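Local coordinates for protein cytochrome c7 (Geobacter sulfurreducens, PDB 3H34) that probably carries electrons through covalently attached haems, as a small multihaem c-type cytochrome of a family involved in Fe(III) respiration, at residues A1-L5 with F15-R19. Coordinates in Å, arbitrary orientation, origin at the centre of the assembly. Residues are numbered along the deposited sequence.
Sequences ADVIL and FTHKR. With HEM (protoporphyrin IX containing Fe), chain B.
Residues 1-5 and 15-19 run antiparallel, and their register is fixed by one hydrogen-bonded pair, Ile4 with Phe15 (CA-CA 5.1 Å), in which Ile4 N donates to Phe15 O at 2.9 Å and Phe15 N to Ile4 O at 2.8 Å. Val3, extended like Ile4, adds a CA-H...O contact from its CA to Phe15 O (3.5 Å). Beyond this pair the second segment leaves the strand through an inverse gamma turn centred on Thr16 (phi/psi -81/74) and leads into a short, weakly bonded helical turn. Asp2, at -68/-33, bends the N-terminus to follow: its carbonyl O accepts from Lys18 N (3.0 Å) and from a water 2.8 Å away, which in turn accepts from Arg19 N (2.9 Å).

Among the side chains, His17 is the pivot. With chi1 t, its ND1 donates to Ala1 O (2.9 Å), while NE2 binds the haem iron, HEM FE, at 2.0 Å; His31 supplies the other axial nitrogen. Ile4 (chi1 m, chi2 t) lays CD1 over one face of the imidazole, 4.2 Å from the ring centroid in a CH-pi contact, and 4.2 Å from Phe15 CD2 at that ring's edge. Phe15 CE2 approaches HEM CHD to 3.6 Å, and Ile4 CD1 lies 3.9 Å from HEM C4D. Thr16 OG1 and Arg19 NH2 instead hydrogen-bond a second haem.

The principle illustrated is bis-histidine haem ligation, with a backbone carbonyl orienting the imidazole through ND1, here built onto the N-terminal two-stranded hairpin of a cytochrome c7.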
ATOM      1  N   ALA A   1      -1.165  12.529   3.041  1.00 14.53           N
ATOM      2  CA  ALA A   1      -0.452  12.543   4.347  1.00 11.61           C
ATOM      3  C   ALA A   1       0.713  11.560   4.314  1.00 10.97           C
ATOM      4  O   ALA A   1       0.715  10.620   3.518  1.00 10.24           O
ATOM      5  CB  ALA A   1      -1.419  12.176   5.468  1.00 13.46           C
ATOM      6  N   ASP A   2       1.699  11.783   5.178  1.00  9.08           N
ATOM      7  CA  ASP A   2       2.875  10.914   5.248  1.00  8.04           C
ATOM      8  C   ASP A   2       2.521   9.529   5.763  1.00  8.33           C
ATOM      9  O   ASP A   2       3.149   8.538   5.387  1.00  7.90           O
ATOM     10  CB  ASP A   2       3.934  11.532   6.156  1.00  7.89           C
ATOM     11  CG  ASP A   2       4.616  12.731   5.531  1.00  7.07           C
ATOM     12  OD1 ASP A   2       4.234  13.136   4.412  1.00  9.88           O
ATOM     13  OD2 ASP A   2       5.536  13.271   6.170  1.00  8.90           O
ATOM     14  N   VAL A   3       1.531   9.470   6.646  1.00  8.01           N
ATOM     15  CA  VAL A   3       1.068   8.204   7.193  1.00  9.66           C
ATOM     16  C   VAL A   3      -0.429   8.167   6.943  1.00 10.16           C
ATOM     17  O   VAL A   3      -1.162   9.062   7.365  1.00 11.88           O
ATOM     18  CB  VAL A   3       1.340   8.092   8.706  1.00  9.28           C
ATOM     19  CG1 VAL A   3       0.789   6.772   9.235  1.00 10.79           C
ATOM     20  CG2 VAL A   3       2.834   8.174   8.969  1.00 11.28           C
ATOM     21  N   ILE A   4      -0.871   7.136   6.234  1.00  9.45           N
ATOM     22  CA  ILE A   4      -2.276   6.987   5.899  1.00  8.17           C
ATOM     23  C   ILE A   4      -2.855   5.748   6.558  1.00  9.36           C
ATOM     24  O   ILE A   4      -2.252   4.673   6.526  1.00 10.41           O
ATOM     25  CB  ILE A   4      -2.455   6.877   4.370  1.00  8.98           C
ATOM     26  CG1 ILE A   4      -1.865   8.118   3.693  1.00  7.46           C
ATOM     27  CG2 ILE A   4      -3.928   6.722   4.021  1.00  7.96           C
ATOM     28  CD1 ILE A   4      -1.801   8.027   2.180  1.00  9.79           C
ATOM     29  N   LEU A   5      -4.024   5.906   7.168  1.00  8.27           N
ATOM     30  CA  LEU A   5      -4.686   4.792   7.827  1.00  9.96           C
ATOM     31  C   LEU A   5      -5.825   4.291   6.949  1.00  8.69           C
ATOM     32  O   LEU A   5      -6.658   5.075   6.489  1.00  9.55           O
ATOM     33  CB  LEU A   5      -5.238   5.226   9.184  1.00 10.46           C
ATOM     34  CG  LEU A   5      -4.245   5.843  10.174  1.00 11.72           C
ATOM     35  CD1 LEU A   5      -4.976   6.184  11.465  1.00 13.37           C
ATOM     36  CD2 LEU A   5      -3.104   4.880  10.450  1.00 13.76           C
ATOM     37  N   PHE A  15      -0.300   2.617   6.587  1.00  8.71           N
ATOM     38  CA  PHE A  15       0.552   2.804   5.421  1.00  7.82           C
ATOM     39  C   PHE A  15       1.516   3.982   5.511  1.00  8.47           C
ATOM     40  O   PHE A  15       1.108   5.147   5.557  1.00  7.37           O
ATOM     41  CB  PHE A  15      -0.339   2.930   4.177  1.00  8.53           C
ATOM     42  CG  PHE A  15       0.409   3.216   2.903  1.00  8.04           C
ATOM     43  CD1 PHE A  15       1.483   2.426   2.507  1.00  7.11           C
ATOM     44  CD2 PHE A  15       0.020   4.269   2.087  1.00  7.02           C
ATOM     45  CE1 PHE A  15       2.155   2.686   1.308  1.00  6.08           C
ATOM     46  CE2 PHE A  15       0.683   4.535   0.893  1.00  8.28           C
ATOM     47  CZ  PHE A  15       1.752   3.743   0.504  1.00  9.30           C
ATOM     48  N   THR A  16       2.806   3.662   5.530  1.00  7.64           N
ATOM     49  CA  THR A  16       3.852   4.672   5.604  1.00  8.34           C
ATOM     50  C   THR A  16       4.097   5.236   4.205  1.00  8.14           C
ATOM     51  O   THR A  16       5.095   4.932   3.554  1.00  7.96           O
ATOM     52  CB  THR A  16       5.146   4.069   6.179  1.00  9.14           C
ATOM     53  OG1 THR A  16       5.510   2.910   5.422  1.00  8.29           O
ATOM     54  CG2 THR A  16       4.938   3.668   7.638  1.00  9.38           C
ATOM     55  N   HIS A  17       3.154   6.063   3.766  1.00  6.42           N
ATOM     56  CA  HIS A  17       3.164   6.700   2.455  1.00  6.22           C
ATOM     57  C   HIS A  17       4.481   7.396   2.105  1.00  6.51           C
ATOM     58  O   HIS A  17       5.102   7.089   1.086  1.00  7.05           O
ATOM     59  CB  HIS A  17       2.010   7.705   2.392  1.00  7.29           C
ATOM     60  CG  HIS A  17       1.833   8.355   1.056  1.00  7.67           C
ATOM     61  ND1 HIS A  17       1.654   9.710   0.880  1.00  9.04           N
ATOM     62  CD2 HIS A  17       1.754   7.810  -0.184  1.00  6.57           C
ATOM     63  CE1 HIS A  17       1.476   9.939  -0.430  1.00  8.33           C
ATOM     64  NE2 HIS A  17       1.527   8.816  -1.120  1.00  6.62           N
ATOM     65  N   LYS A  18       4.900   8.333   2.950  1.00  7.04           N
ATOM     66  CA  LYS A  18       6.133   9.076   2.719  1.00  6.40           C
ATOM     67  C   LYS A  18       7.348   8.153   2.772  1.00  6.76           C
ATOM     68  O   LYS A  18       8.204   8.193   1.888  1.00  8.35           O
ATOM     69  CB  LYS A  18       6.278  10.196   3.759  1.00  6.97           C
ATOM     70  CG  LYS A  18       7.520  11.070   3.589  1.00  6.83           C
ATOM     71  CD  LYS A  18       7.524  11.777   2.240  0.50  6.31           C
ATOM     72  CE  LYS A  18       8.665  12.781   2.135  0.50  7.51           C
ATOM     73  NZ  LYS A  18       9.997  12.154   2.352  0.50 11.82           N
ATOM     74  N   ARG A  19       7.417   7.316   3.802  1.00  7.85           N
ATOM     75  CA  ARG A  19       8.545   6.400   3.939  1.00  7.31           C
ATOM     76  C   ARG A  19       8.711   5.536   2.691  1.00  8.60           C
ATOM     77  O   ARG A  19       9.835   5.270   2.258  1.00  8.64           O
ATOM     78  CB  ARG A  19       8.367   5.506   5.170  1.00  9.88           C
ATOM     79  CG  ARG A  19       9.551   4.574   5.427  1.00 12.34           C
ATOM     80  CD  ARG A  19       9.492   3.955   6.816  1.00 17.91           C
ATOM     81  NE  ARG A  19      10.680   3.160   7.115  1.00 20.08           N
ATOM     82  CZ  ARG A  19      10.875   1.910   6.704  1.00 21.63           C
ATOM     83  NH1 ARG A  19       9.955   1.297   5.974  1.00 21.99           N
ATOM     84  NH2 ARG A  19      11.996   1.273   7.022  1.00 21.81           N
TER
HETATM   85  CHA HEM B  72      -2.318   9.114  -1.643  1.00  7.77           C
HETATM   86  CHB HEM B  72       0.992  11.916  -3.800  1.00  7.38           C
HETATM   87  CHC HEM B  72       4.022   8.115  -4.046  1.00  7.18           C
HETATM   88  CHD HEM B  72       0.417   5.222  -2.621  1.00  7.30           C
HETATM   89  C1A HEM B  72      -1.625  10.212  -2.131  1.00  9.13           C
HETATM   90  C2A HEM B  72      -2.195  11.541  -2.211  1.00 10.60           C
HETATM   91  C3A HEM B  72      -1.283  12.299  -2.859  1.00  9.49           C
HETATM   92  C4A HEM B  72      -0.163  11.463  -3.183  1.00  7.61           C
HETATM   93  CMA HEM B  72      -1.422  13.775  -3.196  1.00  9.02           C
HETATM   94  CAA HEM B  72      -3.583  11.976  -1.756  1.00 14.75           C
HETATM   95  CBA HEM B  72      -3.620  12.420  -0.306  1.00 18.99           C
HETATM   96  CGA HEM B  72      -5.016  12.798   0.147  1.00 21.68           C
HETATM   97  O1A HEM B  72      -5.884  11.903   0.218  1.00 23.63           O
HETATM   98  O2A HEM B  72      -5.247  13.994   0.425  1.00 26.27           O
HETATM   99  C1B HEM B  72       2.081  11.094  -4.084  1.00  5.76           C
HETATM  100  C2B HEM B  72       3.275  11.562  -4.757  1.00  5.67           C
HETATM  101  C3B HEM B  72       4.145  10.514  -4.790  1.00  5.96           C
HETATM  102  C4B HEM B  72       3.471   9.392  -4.166  1.00  5.58           C
HETATM  103  CMB HEM B  72       3.487  12.955  -5.359  1.00  7.69           C
HETATM  104  CAB HEM B  72       5.535  10.500  -5.428  1.00  7.09           C
HETATM  105  CBB HEM B  72       6.540  11.452  -4.786  1.00  6.70           C
HETATM  106  C1C HEM B  72       3.312   7.017  -3.592  1.00  6.06           C
HETATM  107  C2C HEM B  72       3.833   5.656  -3.648  1.00  6.84           C
HETATM  108  C3C HEM B  72       2.816   4.838  -3.276  1.00  7.53           C
HETATM  109  C4C HEM B  72       1.669   5.693  -3.008  1.00  7.77           C
HETATM  110  CMC HEM B  72       5.223   5.244  -4.125  1.00  9.31           C
HETATM  111  CAC HEM B  72       2.803   3.302  -3.274  1.00  6.78           C
HETATM  112  CBC HEM B  72       3.953   2.622  -2.536  1.00  8.24           C
HETATM  113  C1D HEM B  72      -0.649   6.052  -2.281  1.00  6.89           C
HETATM  114  C2D HEM B  72      -1.884   5.556  -1.735  1.00  7.53           C
HETATM  115  C3D HEM B  72      -2.633   6.639  -1.417  1.00  8.37           C
HETATM  116  C4D HEM B  72      -1.852   7.808  -1.748  1.00  6.74           C
HETATM  117  CMD HEM B  72      -2.270   4.080  -1.566  1.00 10.97           C
HETATM  118  CAD HEM B  72      -4.062   6.615  -0.914  1.00  8.57           C
HETATM  119  CBD HEM B  72      -5.050   6.735  -2.070  1.00 11.23           C
HETATM  120  CGD HEM B  72      -6.497   6.686  -1.614  1.00 12.94           C
HETATM  121  O1D HEM B  72      -7.392   6.853  -2.465  1.00 15.76           O
HETATM  122  O2D HEM B  72      -6.739   6.480  -0.407  1.00 14.88           O
HETATM  123  NA  HEM B  72      -0.376  10.165  -2.754  1.00  5.49           N
HETATM  124  NB  HEM B  72       2.190   9.737  -3.758  1.00  6.63           N
HETATM  125  NC  HEM B  72       1.986   7.032  -3.177  1.00  4.97           N
HETATM  126  ND  HEM B  72      -0.630   7.450  -2.296  1.00  6.59           N
HETATM  127 FE   HEM B  72       0.809   8.601  -2.967  1.00  6.88          FE
HETATM  128  O   HOH W   1       5.609   7.378   6.098  1.00 12.05           O
HETATM  129  O   HOH W   2       3.222  12.193   2.038  1.00 14.62           O